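Local atomic coordinates of DynF (PDB entry 6UBL), a protein that is of unknown function but belongs to the dynemicin (enediyne) biosynthetic pathway and, with palmitic acid held in its beta barrel, may bind a hydrophobic molecule. Residues G41-D46 with R199-G204; G62-V67 with I86-V91. All blocks are in the same frame, centred on the assembly; numbering follows the deposited sequence.

Interaction 1. Residues G41-D46 with R199-G204; sequences GINSID and RFNMGG. With PLM (palmitic acid), chain C.
An antiparallel strand pair in the wall of the DynF beta barrel joins residues 41-46 to residues 199-204 and turns one of its faces to the bound palmitic acid. Six backbone hydrogen bonds zip the strands together, running from Gly41 N to Gly204 O at one end to Arg199 N to Ile45 O at the other. The shortest, Gly203 N to Gly41 O at 2.7 Å, meets its acceptor from well above the carbonyl plane, 56° out of it.

Ile42, Ser44, Phe200 and Met202 share the lipid-facing side. With CG1 anti to the backbone N (chi1 -178°) and an extended tip, Ile42 brings CD1 to 3.3 Å from atom CB of the lipid. The same methyl lies 3.9 Å from Phe200 CD1, and Met202, bent at chi2 and chi3, curls its SD back to 4.0 Å from Ile42 CD1. Phe200 CZ and Met202 SD each come within 3.6 Å of the lipid, at C7 and C8, so three side chains touch the middle of the chain from this wall. On the same side, Ser44 OG donates to the syn lone pair of Asp46 OD1.

On the other face, Asn201 ND2 donates to Asn43 OD1 over 3.1 Å. The bond lies on an OD1 lone pair and close to the Asn201 amide plane, although the two amides are turned 66° apart.

Strand 54-68 continues the wall beside residues 41-46 through backbone bonds of Ser44 with Phe60 and Asp46 with Val58. Strand 170-183 borders residues 199-204 through a Phe200-Gly171 backbone bond, and Leu156 and Ile158 of strand 154-161 pack against Phe200.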
ATOM      1  N   GLY A  41      20.667 -11.597   5.538  1.00 26.59           N
ATOM      2  CA  GLY A  41      20.018 -12.645   4.789  1.00 24.22           C
ATOM      3  C   GLY A  41      18.506 -12.599   4.955  1.00 25.07           C
ATOM      4  O   GLY A  41      17.981 -12.046   5.922  1.00 26.47           O
ATOM      5  N   ILE A  42      17.807 -13.191   3.986  1.00 25.90           N
ATOM      6  CA  ILE A  42      16.349 -13.241   4.001  1.00 24.57           C
ATOM      7  C   ILE A  42      15.888 -14.385   3.108  1.00 26.33           C
ATOM      8  O   ILE A  42      16.519 -14.700   2.102  1.00 27.43           O
ATOM      9  CB  ILE A  42      15.743 -11.882   3.563  1.00 26.55           C
ATOM     10  CG1 ILE A  42      14.208 -11.925   3.628  1.00 27.52           C
ATOM     11  CG2 ILE A  42      16.186 -11.513   2.148  1.00 30.37           C
ATOM     12  CD1 ILE A  42      13.542 -10.592   3.342  1.00 31.91           C
ATOM     13  N   ASN A  43      14.774 -15.009   3.482  1.00 26.34           N
ATOM     14  CA  ASN A  43      14.081 -15.960   2.625  1.00 26.46           C
ATOM     15  C   ASN A  43      12.594 -15.615   2.625  1.00 25.71           C
ATOM     16  O   ASN A  43      12.096 -14.910   3.514  1.00 26.24           O
ATOM     17  CB  ASN A  43      14.324 -17.414   3.035  1.00 28.36           C
ATOM     18  CG  ASN A  43      13.901 -17.715   4.451  1.00 32.71           C
ATOM     19  OD1 ASN A  43      12.724 -17.607   4.794  1.00 30.96           O
ATOM     20  ND2 ASN A  43      14.863 -18.092   5.287  1.00 41.16           N
ATOM     21  N   SER A  44      11.886 -16.088   1.603  1.00 26.97           N
ATOM     22  CA  SER A  44      10.463 -15.802   1.504  1.00 26.00           C
ATOM     23  C   SER A  44       9.781 -16.894   0.691  1.00 26.87           C
ATOM     24  O   SER A  44      10.424 -17.696   0.005  1.00 27.53           O
ATOM     25  CB  SER A  44      10.192 -14.427   0.866  1.00 27.69           C
ATOM     26  OG  SER A  44      10.431 -14.424  -0.532  1.00 26.23           O
ATOM     27  N   ILE A  45       8.456 -16.907   0.785  1.00 25.64           N
ATOM     28  CA  ILE A  45       7.591 -17.755  -0.027  1.00 26.38           C
ATOM     29  C   ILE A  45       6.544 -16.826  -0.625  1.00 27.45           C
ATOM     30  O   ILE A  45       5.858 -16.110   0.114  1.00 25.31           O
ATOM     31  CB  ILE A  45       6.918 -18.868   0.792  1.00 28.47           C
ATOM     32  CG1 ILE A  45       7.973 -19.825   1.344  1.00 32.13           C
ATOM     33  CG2 ILE A  45       5.922 -19.633  -0.079  1.00 29.34           C
ATOM     34  CD1 ILE A  45       7.457 -20.757   2.412  1.00 37.61           C
ATOM     35  N   ASP A  46       6.471 -16.787  -1.953  1.00 26.90           N
ATOM     36  CA  ASP A  46       5.620 -15.856  -2.674  1.00 28.24           C
ATOM     37  C   ASP A  46       4.651 -16.645  -3.543  1.00 28.59           C
ATOM     38  O   ASP A  46       5.054 -17.591  -4.222  1.00 29.41           O
ATOM     39  CB  ASP A  46       6.409 -14.982  -3.652  1.00 27.27           C
ATOM     40  CG  ASP A  46       7.559 -14.231  -3.016  1.00 29.15           C
ATOM     41  OD1 ASP A  46       7.958 -14.528  -1.872  1.00 26.83           O
ATOM     42  OD2 ASP A  46       8.104 -13.338  -3.709  1.00 29.69           O
ATOM     43  N   ARG A 199       5.220 -14.385   2.554  1.00 24.01           N
ATOM     44  CA  ARG A 199       5.712 -14.506   3.913  1.00 24.29           C
ATOM     45  C   ARG A 199       7.226 -14.575   3.822  1.00 26.49           C
ATOM     46  O   ARG A 199       7.781 -14.998   2.802  1.00 29.27           O
ATOM     47  CB  ARG A 199       5.148 -15.781   4.553  1.00 37.49           C
ATOM     48  CG  ARG A 199       3.633 -15.868   4.398  1.00 60.19           C
ATOM     49  CD  ARG A 199       3.010 -16.971   5.229  1.00 91.38           C
ATOM     50  NE  ARG A 199       1.752 -16.525   5.825  1.00112.39           N
ATOM     51  CZ  ARG A 199       1.637 -16.079   7.071  1.00122.48           C
ATOM     52  NH1 ARG A 199       2.703 -16.021   7.858  1.00123.97           N
ATOM     53  NH2 ARG A 199       0.458 -15.690   7.533  1.00126.40           N
ATOM     54  N   PHE A 200       7.902 -14.114   4.871  1.00 25.98           N
ATOM     55  CA  PHE A 200       9.355 -14.089   4.841  1.00 25.31           C
ATOM     56  C   PHE A 200       9.912 -14.295   6.238  1.00 25.49           C
ATOM     57  O   PHE A 200       9.198 -14.194   7.239  1.00 26.62           O
ATOM     58  CB  PHE A 200       9.912 -12.806   4.188  1.00 25.91           C
ATOM     59  CG  PHE A 200       9.672 -11.530   4.966  1.00 23.70           C
ATOM     60  CD1 PHE A 200      10.611 -11.060   5.880  1.00 25.91           C
ATOM     61  CD2 PHE A 200       8.521 -10.773   4.763  1.00 23.01           C
ATOM     62  CE1 PHE A 200      10.397  -9.886   6.584  1.00 23.93           C
ATOM     63  CE2 PHE A 200       8.311  -9.601   5.459  1.00 22.32           C
ATOM     64  CZ  PHE A 200       9.251  -9.152   6.373  1.00 22.86           C
ATOM     65  N   ASN A 201      11.205 -14.605   6.279  1.00 25.56           N
ATOM     66  CA  ASN A 201      11.962 -14.661   7.516  1.00 25.32           C
ATOM     67  C   ASN A 201      13.246 -13.885   7.317  1.00 25.15           C
ATOM     68  O   ASN A 201      13.927 -14.060   6.302  1.00 26.54           O
ATOM     69  CB  ASN A 201      12.342 -16.094   7.906  1.00 28.43           C
ATOM     70  CG  ASN A 201      11.147 -16.956   8.174  1.00 32.06           C
ATOM     71  OD1 ASN A 201      10.470 -16.804   9.188  1.00 32.81           O
ATOM     72  ND2 ASN A 201      10.872 -17.876   7.262  1.00 36.63           N
ATOM     73  N   MET A 202      13.568 -13.026   8.272  1.00 24.84           N
ATOM     74  CA  MET A 202      14.887 -12.415   8.277  1.00 27.08           C
ATOM     75  C   MET A 202      15.909 -13.443   8.744  1.00 27.73           C
ATOM     76  O   MET A 202      15.630 -14.259   9.629  1.00 29.81           O
ATOM     77  CB  MET A 202      14.923 -11.222   9.224  1.00 27.46           C
ATOM     78  CG  MET A 202      13.956 -10.103   8.885  1.00 28.42           C
ATOM     79  SD  MET A 202      14.051  -9.515   7.183  1.00 29.23           S
ATOM     80  CE  MET A 202      15.770  -9.007   7.079  1.00 28.69           C
ATOM     81  N   GLY A 203      17.079 -13.429   8.113  1.00 28.53           N
ATOM     82  CA  GLY A 203      18.215 -14.156   8.639  1.00 29.31           C
ATOM     83  C   GLY A 203      19.056 -13.257   9.519  1.00 28.84           C
ATOM     84  O   GLY A 203      18.526 -12.430  10.267  1.00 28.70           O
ATOM     85  N   GLY A 204      20.376 -13.402   9.428  1.00 28.28           N
ATOM     86  CA  GLY A 204      21.283 -12.572  10.208  1.00 28.59           C
ATOM     87  C   GLY A 204      22.268 -11.831   9.325  1.00 27.55           C
ATOM     88  O   GLY A 204      22.121 -11.794   8.097  1.00 26.80           O
TER
HETATM   89  C1  PLM C 301      16.796  -3.140  10.073  1.00 26.72           C
HETATM   90  O1  PLM C 301      17.758  -3.335   9.210  1.00 27.89           O
HETATM   91  O2  PLM C 301      16.984  -2.866  11.230  1.00 28.65           O
HETATM   92  C2  PLM C 301      15.426  -3.312   9.497  1.00 30.96           C
HETATM   93  C3  PLM C 301      15.206  -4.571   8.699  1.00 33.20           C
HETATM   94  C4  PLM C 301      13.780  -4.597   8.241  1.00 38.34           C
HETATM   95  C5  PLM C 301      13.549  -5.293   6.952  1.00 39.44           C
HETATM   96  C6  PLM C 301      12.109  -5.196   6.509  1.00 47.12           C
HETATM   97  C7  PLM C 301      11.618  -6.510   5.965  1.00 56.47           C
HETATM   98  C8  PLM C 301      12.568  -7.105   4.956  1.00 61.11           C
HETATM   99  C9  PLM C 301      12.747  -6.266   3.720  1.00 62.79           C
HETATM  100  CA  PLM C 301      11.804  -6.675   2.621  1.00 66.98           C
HETATM  101  CB  PLM C 301      12.275  -7.934   1.919  1.00 67.92           C
HETATM  102  CC  PLM C 301      12.034  -7.875   0.440  1.00 64.69           C
HETATM  103  CD  PLM C 301      10.928  -8.764  -0.060  1.00 57.49           C
HETATM  104  CE  PLM C 301      10.300  -8.193  -1.305  1.00 50.83           C
HETATM  105  CF  PLM C 301       9.564  -9.174  -2.164  1.00 50.35           C
HETATM  106  CG  PLM C 301       8.996  -8.532  -3.379  1.00 51.13           C

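Interaction 2. Residues G62-V67 with I86-V91; sequences GWVRVV and IEMKMV. With PLM (palmitic acid), chain C.
Lys89 O is gripped twice by residues 62-67: Trp63 N donates a hydrogen bond to it over 2.9 Å, and Gly62 CA adds a CA-H...O contact to the same Lys89 O at 3.2 Å. Three hydrogen bonds hold the guanidinium of Arg65, one on each of its nitrogens: NH1 reaches Glu87, NE goes to Asn39 OD1 and NH2 to Asn20 OD1. Together they would fix both its position and its rotation. The bond from Arg65 NH1 to Glu87 OE1, 2.9 Å long, is also a salt bridge, but a bent one (146° at the hydrogen). It uses the anti lone pair of the carboxylate, whose plane stands 80° from the guanidinium. Arg65 and Glu87 run side by side, and the arginine is bent at chi3. Over one guanidinium face lies Ile86 CD1.

Trp63 extends this face of the strand pair. Its CG takes the crowded position between backbone N and carbonyl carbon (chi1 50°), which swings the indole across residues 87-89. Lys89 CB sits over the rim of one ring face, 3.6 Å from Trp63 CZ2, whereas Glu87 CG meets the ring edge in plane, 3.7 Å from Trp63 CH2.

The opposite face belongs to the lipid. Val64 CG1 packs alongside Met88 CG at 3.9 Å, and Met88, in the conformer described, one of two modelled, places its SD 3.3 Å from CC of the lipid. Val66 CG1 approaches O1 of the lipid at 3.6 Å.

Four backbone hydrogen bonds join the strands. Because Ile86 and Glu87 both face Arg65, this end forms a classic beta bulge in an antiparallel pair of the barrel wall, with a mixed face of Trp63, Arg65, Glu87 and Lys89 on one side and an apolar face toward the lipid on the other.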
ATOM      1  N   GLY A  62      17.908 -14.962  -0.433  1.00 27.61           N
ATOM      2  CA  GLY A  62      18.768 -13.886  -0.869  1.00 28.17           C
ATOM      3  C   GLY A  62      19.160 -12.946   0.244  1.00 25.91           C
ATOM      4  O   GLY A  62      19.385 -13.380   1.379  1.00 25.90           O
ATOM      5  N   TRP A  63      19.260 -11.658  -0.071  1.00 25.68           N
ATOM      6  CA  TRP A  63      19.762 -10.699   0.895  1.00 24.50           C
ATOM      7  C   TRP A  63      19.138  -9.335   0.650  1.00 26.61           C
ATOM      8  O   TRP A  63      18.608  -9.046  -0.430  1.00 24.95           O
ATOM      9  CB  TRP A  63      21.289 -10.619   0.848  1.00 26.91           C
ATOM     10  CG  TRP A  63      21.863 -10.440  -0.526  1.00 26.84           C
ATOM     11  CD1 TRP A  63      22.357 -11.419  -1.341  1.00 28.94           C
ATOM     12  CD2 TRP A  63      22.020  -9.207  -1.245  1.00 28.03           C
ATOM     13  NE1 TRP A  63      22.811 -10.875  -2.514  1.00 29.60           N
ATOM     14  CE2 TRP A  63      22.613  -9.522  -2.489  1.00 29.22           C
ATOM     15  CE3 TRP A  63      21.714  -7.875  -0.962  1.00 29.70           C
ATOM     16  CZ2 TRP A  63      22.910  -8.552  -3.443  1.00 30.71           C
ATOM     17  CZ3 TRP A  63      22.007  -6.911  -1.913  1.00 29.77           C
ATOM     18  CH2 TRP A  63      22.596  -7.248  -3.135  1.00 28.26           C
ATOM     19  N   VAL A  64      19.196  -8.509   1.690  1.00 24.96           N
ATOM     20  CA  VAL A  64      18.784  -7.118   1.630  1.00 24.25           C
ATOM     21  C   VAL A  64      19.858  -6.280   2.308  1.00 23.77           C
ATOM     22  O   VAL A  64      20.579  -6.747   3.196  1.00 24.98           O
ATOM     23  CB  VAL A  64      17.420  -6.861   2.289  1.00 23.88           C
ATOM     24  CG1 VAL A  64      16.304  -7.543   1.513  1.00 24.87           C
ATOM     25  CG2 VAL A  64      17.434  -7.337   3.742  1.00 25.03           C
ATOM     26  N   ARG A  65      19.956  -5.026   1.878  1.00 23.50           N
ATOM     27  CA  ARG A  65      20.789  -4.009   2.514  1.00 22.57           C
ATOM     28  C   ARG A  65      19.848  -2.883   2.931  1.00 23.94           C
ATOM     29  O   ARG A  65      19.150  -2.301   2.085  1.00 23.72           O
ATOM     30  CB  ARG A  65      21.882  -3.547   1.559  1.00 25.17           C
ATOM     31  CG  ARG A  65      22.840  -4.700   1.178  1.00 27.12           C
ATOM     32  CD  ARG A  65      23.994  -4.257   0.294  1.00 25.98           C
ATOM     33  NE  ARG A  65      24.773  -3.239   0.982  1.00 28.46           N
ATOM     34  CZ  ARG A  65      24.942  -2.008   0.524  1.00 30.65           C
ATOM     35  NH1 ARG A  65      24.442  -1.650  -0.647  1.00 34.06           N
ATOM     36  NH2 ARG A  65      25.639  -1.134   1.232  1.00 32.44           N
ATOM     37  N   VAL A  66      19.806  -2.600   4.236  1.00 24.36           N
ATOM     38  CA  VAL A  66      18.842  -1.671   4.813  1.00 23.93           C
ATOM     39  C   VAL A  66      19.614  -0.638   5.619  1.00 24.40           C
ATOM     40  O   VAL A  66      20.304  -0.990   6.583  1.00 24.77           O
ATOM     41  CB  VAL A  66      17.819  -2.385   5.710  1.00 21.41           C
ATOM     42  CG1 VAL A  66      16.883  -1.383   6.367  1.00 23.47           C
ATOM     43  CG2 VAL A  66      17.033  -3.434   4.909  1.00 23.76           C
ATOM     44  N   VAL A  67      19.507   0.635   5.233  1.00 23.09           N
ATOM     45  CA  VAL A  67      20.118   1.710   6.011  1.00 23.20           C
ATOM     46  C   VAL A  67      19.151   2.153   7.102  1.00 22.87           C
ATOM     47  O   VAL A  67      17.930   2.263   6.882  1.00 24.18           O
ATOM     48  CB  VAL A  67      20.538   2.898   5.125  1.00 24.52           C
ATOM     49  CG1 VAL A  67      19.350   3.525   4.439  1.00 24.48           C
ATOM     50  CG2 VAL A  67      21.276   3.937   5.976  1.00 25.32           C
ATOM     51  N   ILE A  86      17.889  -0.289   0.397  1.00 23.34           N
ATOM     52  CA  ILE A  86      18.716   0.320  -0.644  1.00 22.95           C
ATOM     53  C   ILE A  86      19.231  -0.658  -1.695  1.00 24.05           C
ATOM     54  O   ILE A  86      19.671  -0.214  -2.772  1.00 25.83           O
ATOM     55  CB  ILE A  86      19.886   1.151  -0.077  1.00 23.77           C
ATOM     56  CG1 ILE A  86      20.908   0.266   0.651  1.00 24.48           C
ATOM     57  CG2 ILE A  86      19.379   2.237   0.856  1.00 28.21           C
ATOM     58  CD1 ILE A  86      22.144   1.039   1.131  1.00 25.62           C
ATOM     59  N   GLU A  87      19.191  -1.959  -1.422  1.00 23.41           N
ATOM     60  CA  GLU A  87      19.611  -2.934  -2.415  1.00 22.93           C
ATOM     61  C   GLU A  87      19.054  -4.280  -1.980  1.00 23.44           C
ATOM     62  O   GLU A  87      18.921  -4.544  -0.779  1.00 24.58           O
ATOM     63  CB  GLU A  87      21.146  -3.034  -2.504  1.00 25.75           C
ATOM     64  CG  GLU A  87      21.642  -3.705  -3.783  1.00 28.22           C
ATOM     65  CD  GLU A  87      23.152  -3.698  -3.913  1.00 29.19           C
ATOM     66  OE1 GLU A  87      23.837  -3.343  -2.935  1.00 29.52           O
ATOM     67  OE2 GLU A  87      23.661  -4.023  -5.013  1.00 31.09           O
ATOM     68  N   MET A  88      18.688  -5.106  -2.962  0.55 25.82           N
ATOM     69  CA  MET A  88      18.143  -6.430  -2.700  0.55 27.21           C
ATOM     70  C   MET A  88      18.556  -7.368  -3.823  0.55 26.81           C
ATOM     71  O   MET A  88      18.804  -6.939  -4.956  0.55 26.67           O
ATOM     72  CB  MET A  88      16.614  -6.393  -2.634  0.55 26.51           C
ATOM     73  CG  MET A  88      15.933  -7.722  -2.340  0.55 27.24           C
ATOM     74  SD  MET A  88      14.180  -7.433  -2.030  0.55 29.95           S
ATOM     75  CE  MET A  88      13.609  -6.826  -3.607  0.55 29.47           C
ATOM     76  N   LYS A  89      18.638  -8.652  -3.491  1.00 25.57           N
ATOM     77  CA  LYS A  89      18.651  -9.702  -4.505  1.00 25.27           C
ATOM     78  C   LYS A  89      18.055 -10.946  -3.860  1.00 26.34           C
ATOM     79  O   LYS A  89      18.625 -11.479  -2.902  1.00 28.08           O
ATOM     80  CB  LYS A  89      20.060 -10.002  -5.029  1.00 27.49           C
ATOM     81  CG  LYS A  89      20.047 -11.023  -6.173  1.00 34.12           C
ATOM     82  CD  LYS A  89      21.405 -11.214  -6.846  1.00 43.02           C
ATOM     83  CE  LYS A  89      21.271 -11.986  -8.168  1.00 57.98           C
ATOM     84  NZ  LYS A  89      22.545 -12.062  -8.941  1.00 69.21           N
ATOM     85  N   MET A  90      16.909 -11.400  -4.357  1.00 26.87           N
ATOM     86  CA  MET A  90      16.358 -12.685  -3.952  1.00 28.76           C
ATOM     87  C   MET A  90      16.096 -13.516  -5.197  1.00 29.66           C
ATOM     88  O   MET A  90      15.649 -12.993  -6.220  1.00 29.78           O
ATOM     89  CB  MET A  90      15.074 -12.515  -3.165  1.00 29.57           C
ATOM     90  CG  MET A  90      15.269 -11.746  -1.885  1.00 27.48           C
ATOM     91  SD  MET A  90      13.769 -11.610  -0.928  1.00 33.93           S
ATOM     92  CE  MET A  90      13.744 -13.234  -0.172  1.00 29.07           C
ATOM     93  N   VAL A  91      16.354 -14.814  -5.103  1.00 28.24           N
ATOM     94  CA  VAL A  91      16.223 -15.713  -6.240  1.00 27.73           C
ATOM     95  C   VAL A  91      15.366 -16.905  -5.840  1.00 30.45           C
ATOM     96  O   VAL A  91      15.529 -17.469  -4.751  1.00 30.54           O
ATOM     97  CB  VAL A  91      17.604 -16.182  -6.751  1.00 30.91           C
ATOM     98  CG1 VAL A  91      17.439 -17.168  -7.904  1.00 36.54           C
ATOM     99  CG2 VAL A  91      18.451 -14.990  -7.169  1.00 32.39           C
TER
HETATM  100  C1  PLM C 301      16.796  -3.140  10.073  1.00 26.72           C
HETATM  101  O1  PLM C 301      17.758  -3.335   9.210  1.00 27.89           O
HETATM  102  O2  PLM C 301      16.984  -2.866  11.230  1.00 28.65           O
HETATM  103  C2  PLM C 301      15.426  -3.312   9.497  1.00 30.96           C
HETATM  104  C3  PLM C 301      15.206  -4.571   8.699  1.00 33.20           C
HETATM  105  C4  PLM C 301      13.780  -4.597   8.241  1.00 38.34           C
HETATM  106  C5  PLM C 301      13.549  -5.293   6.952  1.00 39.44           C
HETATM  107  C6  PLM C 301      12.109  -5.196   6.509  1.00 47.12           C
HETATM  108  C7  PLM C 301      11.618  -6.510   5.965  1.00 56.47           C
HETATM  109  C8  PLM C 301      12.568  -7.105   4.956  1.00 61.11           C
HETATM  110  C9  PLM C 301      12.747  -6.266   3.720  1.00 62.79           C
HETATM  111  CA  PLM C 301      11.804  -6.675   2.621  1.00 66.98           C
HETATM  112  CB  PLM C 301      12.275  -7.934   1.919  1.00 67.92           C
HETATM  113  CC  PLM C 301      12.034  -7.875   0.440  1.00 64.69           C
HETATM  114  CD  PLM C 301      10.928  -8.764  -0.060  1.00 57.49           C
HETATM  115  CE  PLM C 301      10.300  -8.193  -1.305  1.00 50.83           C
HETATM  116  CF  PLM C 301       9.564  -9.174  -2.164  1.00 50.35           C
HETATM  117  CG  PLM C 301       8.996  -8.532  -3.379  1.00 51.13           C

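Interactions 1 and 2 occupy neighbouring parts of the barrel wall, their centres about 11 Å apart. Strands 37-50 and 54-68 follow each other in the chain and pair antiparallel, giving a strand order of 193-205, 37-50, 54-68 and 81-92. Ile42 O and Gly62 N, 2.9 Å apart in a probable hydrogen bond, join the two contacts directly, and Met90 CE packs against Ile42 CG2. Interaction 2 is the more local in sequence, lying between residues 46 and 199, whereas interaction 1 brings an early strand against the last. Both line the same palmitic acid, so distant parts of the sequence contribute to one apolar lining around the lipid, consistent with a role in binding a hydrophobic ligand.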